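Packaging protein UL32 (Human herpesvirus 8 type M, PDB 6XF9) assembles into a pentameric, zinc-binding ring required for herpesviral genome packaging and probably helps bring newly made capsids to nuclear replication compartments. Local coordinates at residues Ile363-Leu367 with Phe368-Leu372; Leu286-Asn290 with Gly291-Val295; Arg356-Thr359 with Pro360-His364; Thr314-Cys317 with Glu318-His322. All coordinates share one frame; numbering follows the deposited sequence.

Interaction 1. Residues Ile363-Leu367 with Phe368-Leu372. With ZN (zinc ion), chain P.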
loop_
_atom_site.group_PDB
_atom_site.type_symbol
_atom_site.label_atom_id
_atom_site.label_comp_id
_atom_site.label_asym_id
_atom_site.label_seq_id
_atom_site.Cartn_x
_atom_site.Cartn_y
_atom_site.Cartn_z
ATOM N N ILE D 363 -15.350 32.695 19.250
ATOM C CA ILE D 363 -16.510 32.906 18.394
ATOM C C ILE D 363 -16.266 32.285 17.027
ATOM O O ILE D 363 -17.163 31.662 16.447
ATOM C CB ILE D 363 -16.825 34.410 18.310
ATOM C CG1 ILE D 363 -17.307 34.903 19.669
ATOM C CG2 ILE D 363 -17.883 34.706 17.265
ATOM C CD1 ILE D 363 -17.174 36.372 19.845
ATOM N N HIS D 364 -15.046 32.424 16.494
ATOM C CA HIS D 364 -14.698 31.738 15.250
ATOM C C HIS D 364 -14.897 30.240 15.390
ATOM O O HIS D 364 -15.523 29.598 14.540
ATOM C CB HIS D 364 -13.246 32.025 14.868
ATOM C CG HIS D 364 -12.811 31.358 13.597
ATOM N ND1 HIS D 364 -11.532 30.877 13.405
ATOM C CD2 HIS D 364 -13.481 31.109 12.446
ATOM C CE1 HIS D 364 -11.439 30.346 12.197
ATOM N NE2 HIS D 364 -12.607 30.475 11.595
ATOM N N LYS D 365 -14.337 29.659 16.455
ATOM C CA LYS D 365 -14.458 28.226 16.694
ATOM C C LYS D 365 -15.906 27.811 16.789
ATOM O O LYS D 365 -16.301 26.782 16.232
ATOM C CB LYS D 365 -13.728 27.854 17.970
ATOM C CG LYS D 365 -14.067 26.506 18.481
ATOM C CD LYS D 365 -13.447 26.304 19.843
ATOM C CE LYS D 365 -14.090 25.138 20.513
ATOM N NZ LYS D 365 -13.338 24.799 21.724
ATOM N N HIS D 366 -16.717 28.591 17.490
ATOM C CA HIS D 366 -18.077 28.144 17.767
ATOM C C HIS D 366 -18.980 28.270 16.559
ATOM O O HIS D 366 -19.757 27.359 16.277
ATOM C CB HIS D 366 -18.670 28.944 18.942
ATOM C CG HIS D 366 -20.127 28.682 19.173
ATOM N ND1 HIS D 366 -20.585 27.593 19.889
ATOM C CD2 HIS D 366 -21.224 29.352 18.755
ATOM C CE1 HIS D 366 -21.906 27.614 19.905
ATOM N NE2 HIS D 366 -22.318 28.663 19.214
ATOM N N LEU D 367 -18.891 29.364 15.811
ATOM C CA LEU D 367 -19.835 29.560 14.713
ATOM C C LEU D 367 -19.396 28.901 13.414
ATOM O O LEU D 367 -20.250 28.595 12.575
ATOM C CB LEU D 367 -20.060 31.051 14.441
ATOM C CG LEU D 367 -20.815 31.881 15.481
ATOM C CD1 LEU D 367 -20.692 33.352 15.127
ATOM C CD2 LEU D 367 -22.260 31.472 15.553
ATOM N N PHE D 368 -18.087 28.699 13.193
ATOM C CA PHE D 368 -17.620 28.286 11.874
ATOM C C PHE D 368 -16.737 27.047 11.860
ATOM O O PHE D 368 -16.562 26.481 10.781
ATOM C CB PHE D 368 -16.849 29.432 11.188
ATOM C CG PHE D 368 -17.619 30.747 11.085
ATOM C CD1 PHE D 368 -18.547 30.954 10.073
ATOM C CD2 PHE D 368 -17.397 31.778 11.999
ATOM C CE1 PHE D 368 -19.252 32.159 9.972
ATOM C CE2 PHE D 368 -18.104 32.999 11.899
ATOM C CZ PHE D 368 -19.028 33.178 10.887
ATOM N N CYS D 369 -16.192 26.595 12.998
ATOM C CA CYS D 369 -15.197 25.521 13.017
ATOM C C CYS D 369 -15.598 24.288 13.816
ATOM O O CYS D 369 -15.652 23.195 13.242
ATOM C CB CYS D 369 -13.849 26.020 13.550
ATOM S SG CYS D 369 -13.186 27.297 12.529
ATOM N N ASP D 370 -15.832 24.387 15.120
ATOM C CA ASP D 370 -15.897 23.153 15.899
ATOM C C ASP D 370 -17.145 22.362 15.522
ATOM O O ASP D 370 -18.227 22.941 15.419
ATOM C CB ASP D 370 -15.878 23.437 17.386
ATOM C CG ASP D 370 -15.705 22.168 18.205
ATOM O OD1 ASP D 370 -16.708 21.456 18.384
ATOM O OD2 ASP D 370 -14.568 21.846 18.630
ATOM N N PRO D 371 -17.031 21.056 15.259
ATOM C CA PRO D 371 -18.224 20.285 14.870
ATOM C C PRO D 371 -19.161 19.985 16.036
ATOM O O PRO D 371 -20.327 19.682 15.790
ATOM C CB PRO D 371 -17.627 19.005 14.266
ATOM C CG PRO D 371 -16.351 18.818 14.988
ATOM C CD PRO D 371 -15.834 20.195 15.347
ATOM N N LEU D 372 -18.682 19.959 17.284
ATOM C CA LEU D 372 -19.600 19.802 18.416
ATOM C C LEU D 372 -20.400 21.077 18.666
ATOM O O LEU D 372 -21.544 21.008 19.141
ATOM C CB LEU D 372 -18.852 19.402 19.691
ATOM C CG LEU D 372 -19.767 19.248 20.915
ATOM C CD1 LEU D 372 -20.844 18.246 20.564
ATOM C CD2 LEU D 372 -19.026 18.820 22.189
HETATM ZN ZN ZN P . -19.493 26.143 21.127
#
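The carbonyl oxygen of Lys365 is gripped by two backbone N-H groups. Asp370 N approaches Lys365 O at 2.7 Å, nearly straight and in the carbonyl plane, whereas Cys369 N reaches Lys365 O at 3.2 Å from above that plane. The shorter bond spans five residues, so helix 360-369 widens here into a pi-type turn. Phe368 N still bonds to His364 O at 3.0 Å, as along a regular helix.

His364 has its CG anti to the backbone N (chi1 -180°), which lays its imidazole under the sulfur of Cys369: SG sits over one ring face, 3.6 Å from the ring centroid. Leu367 CB covers a face of the Phe368 ring, 4.0 Å from its centroid, in a CH-pi contact. The extended Lys365 chain runs alongside Asp370, but their charged ends take other partners, the Ala467 carboxylate and Lys426. Aspartate suits the N-cap of the next helix because its short carboxylate reaches first-turn N-H groups: Asp370 OD1 accepts a weak bond from Leu372 N and another bond from Cys373 N.

His366 offers its imidazole nitrogen ND1 to the zinc ion. With Cys296, Cys299 and Cys373 it completes a three-cysteine, one-histidine site of the CxxC type.

Interaction 2. Residues Leu286-Asn290 with Gly291-Val295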
loop_
_atom_site.group_PDB
_atom_site.type_symbol
_atom_site.label_atom_id
_atom_site.label_comp_id
_atom_site.label_asym_id
_atom_site.label_seq_id
_atom_site.Cartn_x
_atom_site.Cartn_y
_atom_site.Cartn_z
ATOM N N LEU D 286 -10.459 20.874 31.028
ATOM C CA LEU D 286 -10.361 22.195 30.499
ATOM C C LEU D 286 -8.938 22.463 30.047
ATOM O O LEU D 286 -8.094 22.683 30.833
ATOM C CB LEU D 286 -10.772 23.189 31.554
ATOM C CG LEU D 286 -10.688 24.624 31.182
ATOM C CD1 LEU D 286 -11.428 24.808 29.922
ATOM C CD2 LEU D 286 -11.364 25.454 32.186
ATOM N N ARG D 287 -8.729 22.563 28.758
ATOM C CA ARG D 287 -7.441 22.778 28.164
ATOM C C ARG D 287 -7.489 23.965 27.271
ATOM O O ARG D 287 -8.489 24.193 26.696
ATOM C CB ARG D 287 -7.165 21.645 27.250
ATOM C CG ARG D 287 -6.534 20.471 27.878
ATOM C CD ARG D 287 -6.532 19.351 26.894
ATOM N NE ARG D 287 -7.758 18.638 26.958
ATOM C CZ ARG D 287 -8.027 17.749 27.882
ATOM N NH1 ARG D 287 -7.132 17.495 28.797
ATOM N NH2 ARG D 287 -9.179 17.131 27.882
ATOM N N TYR D 288 -6.387 24.676 27.085
ATOM C CA TYR D 288 -6.359 25.862 26.250
ATOM C C TYR D 288 -5.528 25.824 25.029
ATOM O O TYR D 288 -4.564 25.168 25.025
ATOM C CB TYR D 288 -5.854 27.015 27.036
ATOM C CG TYR D 288 -6.809 27.435 28.038
ATOM C CD1 TYR D 288 -6.802 26.892 29.264
ATOM C CD2 TYR D 288 -7.741 28.342 27.761
ATOM C CE1 TYR D 288 -7.703 27.262 30.185
ATOM C CE2 TYR D 288 -8.632 28.705 28.680
ATOM C CZ TYR D 288 -8.588 28.141 29.862
ATOM O OH TYR D 288 -9.438 28.478 30.769
ATOM N N LYS D 289 -5.967 26.451 23.970
ATOM C CA LYS D 289 -5.207 26.558 22.752
ATOM C C LYS D 289 -5.695 27.721 21.919
ATOM O O LYS D 289 -6.832 27.858 21.783
ATOM C CB LYS D 289 -5.354 25.306 21.928
ATOM C CG LYS D 289 -4.175 24.938 21.099
ATOM C CD LYS D 289 -4.589 23.934 20.080
ATOM C CE LYS D 289 -3.417 23.376 19.349
ATOM N NZ LYS D 289 -3.744 22.619 18.135
ATOM N N ASN D 290 -4.831 28.563 21.398
ATOM C CA ASN D 290 -5.208 29.648 20.523
ATOM C C ASN D 290 -6.325 30.529 20.990
ATOM O O ASN D 290 -7.154 30.830 20.271
ATOM C CB ASN D 290 -5.502 29.141 19.153
ATOM C CG ASN D 290 -4.353 29.249 18.236
ATOM O OD1 ASN D 290 -4.230 30.198 17.515
ATOM N ND2 ASN D 290 -3.472 28.304 18.293
ATOM N N GLY D 291 -6.385 30.928 22.210
ATOM C CA GLY D 291 -7.486 31.785 22.593
ATOM C C GLY D 291 -8.814 31.082 22.745
ATOM O O GLY D 291 -9.847 31.748 22.860
ATOM N N THR D 292 -8.830 29.761 22.692
ATOM C CA THR D 292 -10.018 28.978 22.968
ATOM C C THR D 292 -9.713 28.022 24.107
ATOM O O THR D 292 -8.565 27.879 24.530
ATOM C CB THR D 292 -10.459 28.176 21.752
ATOM O OG1 THR D 292 -9.531 27.107 21.542
ATOM C CG2 THR D 292 -10.473 29.056 20.539
ATOM N N ALA D 293 -10.760 27.359 24.596
ATOM C CA ALA D 293 -10.639 26.383 25.669
ATOM C C ALA D 293 -11.532 25.198 25.336
ATOM O O ALA D 293 -12.481 25.321 24.560
ATOM C CB ALA D 293 -11.024 26.989 27.018
ATOM N N SER D 294 -11.230 24.038 25.930
ATOM C CA SER D 294 -12.036 22.860 25.621
ATOM C C SER D 294 -13.457 22.968 26.132
ATOM O O SER D 294 -14.299 22.171 25.704
ATOM C CB SER D 294 -11.416 21.591 26.186
ATOM O OG SER D 294 -11.191 21.724 27.564
ATOM N N VAL D 295 -13.748 23.910 27.028
ATOM C CA VAL D 295 -15.118 24.211 27.430
ATOM C C VAL D 295 -15.557 25.457 26.675
ATOM O O VAL D 295 -15.058 26.553 26.927
ATOM C CB VAL D 295 -15.244 24.408 28.947
ATOM C CG1 VAL D 295 -16.663 24.820 29.303
ATOM C CG2 VAL D 295 -14.898 23.143 29.674
#
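Tyr288 and Ala293 press together where this beta hairpin is tightest: ring atom Tyr288 CE2 lies 3.4 Å from Ala293 CB, and alanine's single methyl lies close against the ring, touching CE2 and CD2 obliquely, in this antiparallel non-hydrogen-bonded pair. Leu286 adds to the same cluster. With its CG anti to the backbone N (chi1 178°), Leu286 carries CD1 across to Ala293 CB at 3.7 Å and on to Val295 CG2.

The neighbouring pair, Lys289 and Thr292, is hydrogen-bonded. Lys289 O accepts twice from one residue, from Thr292 N at 2.9 Å, placed above the carbonyl plane, and from the hydroxyl Thr292 OG1 at 2.8 Å, in that plane. The same hydroxyl also bonds to the backbone N of Ala467 at the chain's C-terminus. Farther from the turn, a side chain replaces a backbone acceptor: Ser294 OG takes the N-H of Arg287 N at 2.9 Å and also bonds to Gly285 O, while Ser294 N returns a bond to Arg287 O.

The looser side lies at the tip. Asn290 and Gly291 form the exposed corner of a type I' turn with positive phi at both, backbone angles that asparagine and glycine adopt most readily. The Lys289 side chain leads away from the partner strand and bonds to His464 O.

The chemistry thus implies a hairpin held by backbone and hydroxyl bonds next to the turn and at the open end, with Leu286, Ala293 and the Tyr288 ring packed together by carbon contacts.

Interaction 3. Residues Arg356-Thr359 with Pro360-His364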
loop_
_atom_site.group_PDB
_atom_site.type_symbol
_atom_site.label_atom_id
_atom_site.label_comp_id
_atom_site.label_asym_id
_atom_site.label_seq_id
_atom_site.Cartn_x
_atom_site.Cartn_y
_atom_site.Cartn_z
ATOM N N ARG D 356 -19.515 39.435 23.763
ATOM C CA ARG D 356 -18.550 40.438 23.312
ATOM C C ARG D 356 -17.212 40.330 24.017
ATOM O O ARG D 356 -16.224 40.885 23.529
ATOM C CB ARG D 356 -19.132 41.829 23.500
ATOM C CG ARG D 356 -20.367 42.017 22.650
ATOM C CD ARG D 356 -20.865 43.428 22.732
ATOM N NE ARG D 356 -19.830 44.366 22.316
ATOM C CZ ARG D 356 -19.874 45.671 22.555
ATOM N NH1 ARG D 356 -20.923 46.185 23.191
ATOM N NH2 ARG D 356 -18.889 46.461 22.137
ATOM N N GLY D 357 -17.170 39.694 25.188
ATOM C CA GLY D 357 -15.909 39.461 25.870
ATOM C C GLY D 357 -15.149 38.247 25.378
ATOM O O GLY D 357 -13.944 38.144 25.628
ATOM N N CYS D 358 -15.836 37.308 24.723
ATOM C CA CYS D 358 -15.164 36.155 24.149
ATOM C C CYS D 358 -14.131 36.600 23.129
ATOM O O CYS D 358 -14.296 37.617 22.449
ATOM C CB CYS D 358 -16.170 35.209 23.494
ATOM S SG CYS D 358 -17.233 34.293 24.655
ATOM N N THR D 359 -13.063 35.815 23.014
ATOM C CA THR D 359 -12.049 36.093 22.017
ATOM C C THR D 359 -12.597 35.799 20.620
ATOM O O THR D 359 -13.509 34.981 20.467
ATOM C CB THR D 359 -10.808 35.249 22.296
ATOM O OG1 THR D 359 -11.025 33.900 21.857
ATOM C CG2 THR D 359 -10.543 35.231 23.761
ATOM N N PRO D 360 -12.051 36.445 19.581
ATOM C CA PRO D 360 -12.512 36.132 18.213
ATOM C C PRO D 360 -12.280 34.686 17.836
ATOM O O PRO D 360 -12.966 34.174 16.950
ATOM C CB PRO D 360 -11.707 37.092 17.323
ATOM C CG PRO D 360 -11.172 38.156 18.260
ATOM C CD PRO D 360 -10.981 37.458 19.581
ATOM N N GLN D 361 -11.302 34.015 18.445
ATOM C CA GLN D 361 -11.156 32.586 18.202
ATOM C C GLN D 361 -12.304 31.789 18.817
ATOM O O GLN D 361 -12.805 30.860 18.186
ATOM C CB GLN D 361 -9.833 32.083 18.755
ATOM C CG GLN D 361 -8.585 32.502 18.003
ATOM C CD GLN D 361 -8.108 33.867 18.378
ATOM O OE1 GLN D 361 -8.550 34.435 19.374
ATOM N NE2 GLN D 361 -7.151 34.385 17.622
ATOM N N GLU D 362 -12.739 32.113 20.045
ATOM C CA GLU D 362 -13.858 31.363 20.623
ATOM C C GLU D 362 -15.085 31.488 19.753
ATOM O O GLU D 362 -15.807 30.508 19.548
ATOM C CB GLU D 362 -14.196 31.825 22.039
ATOM C CG GLU D 362 -13.066 31.683 23.055
ATOM C CD GLU D 362 -13.546 31.870 24.482
ATOM O OE1 GLU D 362 -13.269 32.963 25.041
ATOM O OE2 GLU D 362 -14.233 30.954 25.016
ATOM N N ILE D 363 -15.350 32.695 19.250
ATOM C CA ILE D 363 -16.510 32.906 18.394
ATOM C C ILE D 363 -16.266 32.285 17.027
ATOM O O ILE D 363 -17.163 31.662 16.447
ATOM C CB ILE D 363 -16.825 34.410 18.310
ATOM C CG1 ILE D 363 -17.307 34.903 19.669
ATOM C CG2 ILE D 363 -17.883 34.706 17.265
ATOM C CD1 ILE D 363 -17.174 36.372 19.845
ATOM N N HIS D 364 -15.046 32.424 16.494
ATOM C CA HIS D 364 -14.698 31.738 15.250
ATOM C C HIS D 364 -14.897 30.240 15.390
ATOM O O HIS D 364 -15.523 29.598 14.540
ATOM C CB HIS D 364 -13.246 32.025 14.868
ATOM C CG HIS D 364 -12.811 31.358 13.597
ATOM N ND1 HIS D 364 -11.532 30.877 13.405
ATOM C CD2 HIS D 364 -13.481 31.109 12.446
ATOM C CE1 HIS D 364 -11.439 30.346 12.197
ATOM N NE2 HIS D 364 -12.607 30.475 11.595
#
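Two flat groups reach Thr359 from different directions: the amide of Gln361 brings its oxygen OE1 to within 3.5 Å of Thr359 OG1, and the carboxylate of Glu362 sets its own OE1 3.5 Å from Thr359 N. The tight contact of the glutamate is made lower in its chain, where Glu362 CG lies beside Thr359 OG1 at 3.2 Å. Between them Thr359 serves as the N-cap of helix 360-369, just after helix 349-357 has ended and Cys358 has left helical geometry.

The cap is a near-straight bond, Glu362 N to Thr359 OG1 at 3.1 Å. It depends on the threonine torsion (chi1 78°), which places OG1 between the backbone N and the carbonyl carbon, facing the first turn. Thr359 OG1 has a second partner, Gly291 O of the neighbouring hairpin. Thr359 O in turn receives Ile363 N at 3.2 Å, the first regular helical bond.

Residue types suit these places. Pro360 follows the cap, at a position where a helix needs no backbone N-H donor and where its fixed phi helps the first turn begin. Glu362, two residues further on, crosses the threonine at about a right angle; its negative charge near the N-terminal end would probably interact favourably with the helix dipole. Gln361, bent at chi2, sends NE2 to a weak bond with Ser49 O of a neighbouring subunit.

Cys358 packs on Ile363, and Leu298 of helix 297-304 touches both. The closest approach of those two side chains runs from Cys358 CB to the terminal methyl Ile363 CD1, 4.0 Å apart.

Interaction 4. Residues Thr314-Cys317 with Glu318-His322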
loop_
_atom_site.group_PDB
_atom_site.type_symbol
_atom_site.label_atom_id
_atom_site.label_comp_id
_atom_site.label_asym_id
_atom_site.label_seq_id
_atom_site.Cartn_x
_atom_site.Cartn_y
_atom_site.Cartn_z
ATOM N N THR D 314 -27.913 35.323 14.520
ATOM C CA THR D 314 -27.936 36.662 13.947
ATOM C C THR D 314 -26.527 37.227 13.823
ATOM O O THR D 314 -26.195 37.855 12.814
ATOM C CB THR D 314 -28.822 37.560 14.804
ATOM O OG1 THR D 314 -30.192 37.165 14.638
ATOM C CG2 THR D 314 -28.650 39.002 14.410
ATOM N N LEU D 315 -25.671 36.957 14.822
ATOM C CA LEU D 315 -24.259 37.319 14.745
ATOM C C LEU D 315 -23.580 36.630 13.562
ATOM O O LEU D 315 -22.784 37.250 12.841
ATOM C CB LEU D 315 -23.563 36.957 16.055
ATOM C CG LEU D 315 -22.051 37.165 16.169
ATOM C CD1 LEU D 315 -21.627 38.597 15.840
ATOM C CD2 LEU D 315 -21.555 36.735 17.542
ATOM N N GLN D 316 -23.894 35.352 13.333
ATOM C CA GLN D 316 -23.309 34.660 12.190
ATOM C C GLN D 316 -23.639 35.375 10.893
ATOM O O GLN D 316 -22.811 35.405 9.974
ATOM C CB GLN D 316 -23.776 33.209 12.129
ATOM C CG GLN D 316 -23.049 32.423 11.059
ATOM C CD GLN D 316 -23.505 30.993 10.996
ATOM O OE1 GLN D 316 -24.547 30.629 11.562
ATOM N NE2 GLN D 316 -22.677 30.139 10.386
ATOM N N CYS D 317 -24.880 35.879 10.768
ATOM C CA CYS D 317 -25.268 36.677 9.602
ATOM C C CYS D 317 -24.517 38.005 9.565
ATOM O O CYS D 317 -24.144 38.478 8.487
ATOM C CB CYS D 317 -26.784 36.911 9.579
ATOM S SG CYS D 317 -27.767 35.367 9.568
ATOM N N GLU D 318 -24.297 38.636 10.722
ATOM C CA GLU D 318 -23.556 39.891 10.701
ATOM C C GLU D 318 -22.130 39.644 10.248
ATOM O O GLU D 318 -21.580 40.412 9.449
ATOM C CB GLU D 318 -23.504 40.561 12.082
ATOM C CG GLU D 318 -24.778 41.183 12.666
ATOM C CD GLU D 318 -24.452 42.169 13.815
ATOM O OE1 GLU D 318 -24.896 41.970 14.968
ATOM O OE2 GLU D 318 -23.639 43.093 13.589
ATOM N N VAL D 319 -21.519 38.565 10.752
ATOM C CA VAL D 319 -20.140 38.249 10.397
ATOM C C VAL D 319 -20.025 37.947 8.900
ATOM O O VAL D 319 -19.115 38.436 8.219
ATOM C CB VAL D 319 -19.634 37.087 11.269
ATOM C CG1 VAL D 319 -18.296 36.606 10.754
ATOM C CG2 VAL D 319 -19.550 37.516 12.731
ATOM N N MET D 320 -20.966 37.174 8.359
ATOM C CA MET D 320 -20.943 36.845 6.938
ATOM C C MET D 320 -21.308 38.051 6.065
ATOM O O MET D 320 -20.614 38.357 5.088
ATOM C CB MET D 320 -21.911 35.696 6.682
ATOM C CG MET D 320 -21.537 34.407 7.373
ATOM S SD MET D 320 -19.881 33.878 6.926
ATOM C CE MET D 320 -20.316 32.706 5.624
ATOM N N GLY D 321 -22.371 38.778 6.422
ATOM C CA GLY D 321 -23.011 39.705 5.499
ATOM C C GLY D 321 -22.606 41.170 5.512
ATOM O O GLY D 321 -22.751 41.840 4.482
ATOM N N HIS D 322 -22.096 41.685 6.644
ATOM C CA HIS D 322 -21.830 43.124 6.754
ATOM C C HIS D 322 -20.611 43.540 5.934
ATOM O O HIS D 322 -20.695 44.461 5.113
ATOM C CB HIS D 322 -21.625 43.541 8.217
ATOM C CG HIS D 322 -22.896 43.739 8.991
ATOM N ND1 HIS D 322 -22.918 44.320 10.244
ATOM C CD2 HIS D 322 -24.185 43.435 8.692
ATOM C CE1 HIS D 322 -24.165 44.361 10.686
ATOM N NE2 HIS D 322 -24.952 43.832 9.764
#
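The later turns of helix 308-321 bring Thr314-Cys317 against Glu318-His322 through successive bonds between residues four apart. Glu318 N donates to Thr314 O, Val319 N to Leu315 O at 2.8 Å, Met320 N to Gln316 O at 3.0 Å, and Gly321 N to Cys317 O at 2.7 Å.

On the buried side Leu315 CD1 meets Val319 CG2 at 3.9 Å. The valine fits one turn beyond the leucine because its branched carbon hugs the backbone: with Val319 CG2 anti to the carbonyl carbon and beside the backbone N, that methyl lies 3.2 Å from Leu315 O, while CD1 reaches it from the far end of the leucine. This apolar stripe faces helix 329-338, where Val336 touches Leu315 and Ile333 touches Val319, joining helices 308-321 and 329-338 near, but not touching, the zinc site; Leu315 lies about 7 Å, side chain to side chain, from the zinc ligand His366.

A second flank carries longer, more flexible side chains. Met320 sets CG 3.1 Å from Gln316 O and then bends (chi2 -56°), so that its sulfur turns away from the preceding turn and, like Gln316, meets Phe368 of helix 360-369. Methionine's flexible, unbranched chain lets the sulfur reach that ring.

Glu318 projects from the polar flank, its CG passing 3.6 Å from Thr314 O. Its extended chain then carries OE1 to the hydroxyl of Tyr345. The hydroxyl of Thr314 turns back along its own helix and bonds to Lys310 O.

Overall arrangement
Interaction 1 holds the zinc ligand His366, and the others lie near the metal without binding it: side chains come to about 9 Å (Val295, interaction 2), 8 Å (Glu362, interaction 3) and 11 Å (Leu315, interaction 4) from the zinc ion. Interaction 3 shares Ile363 and His364 with interaction 1, starting the helix that interaction 1 ends. Interaction 2 is tied to interaction 3 through Gly291 O, 2.7 Å from Thr359 OG1, and to interaction 1 by a weak bond from Lys365 NZ to Ala293 O. Interaction 4 packs on Phe368, whose CZ lies 3.5 Å from Val319 CG1. Interactions 2 and 4 do not touch, their nearest atoms being about 14 Å apart; helix 360-369 bridges them.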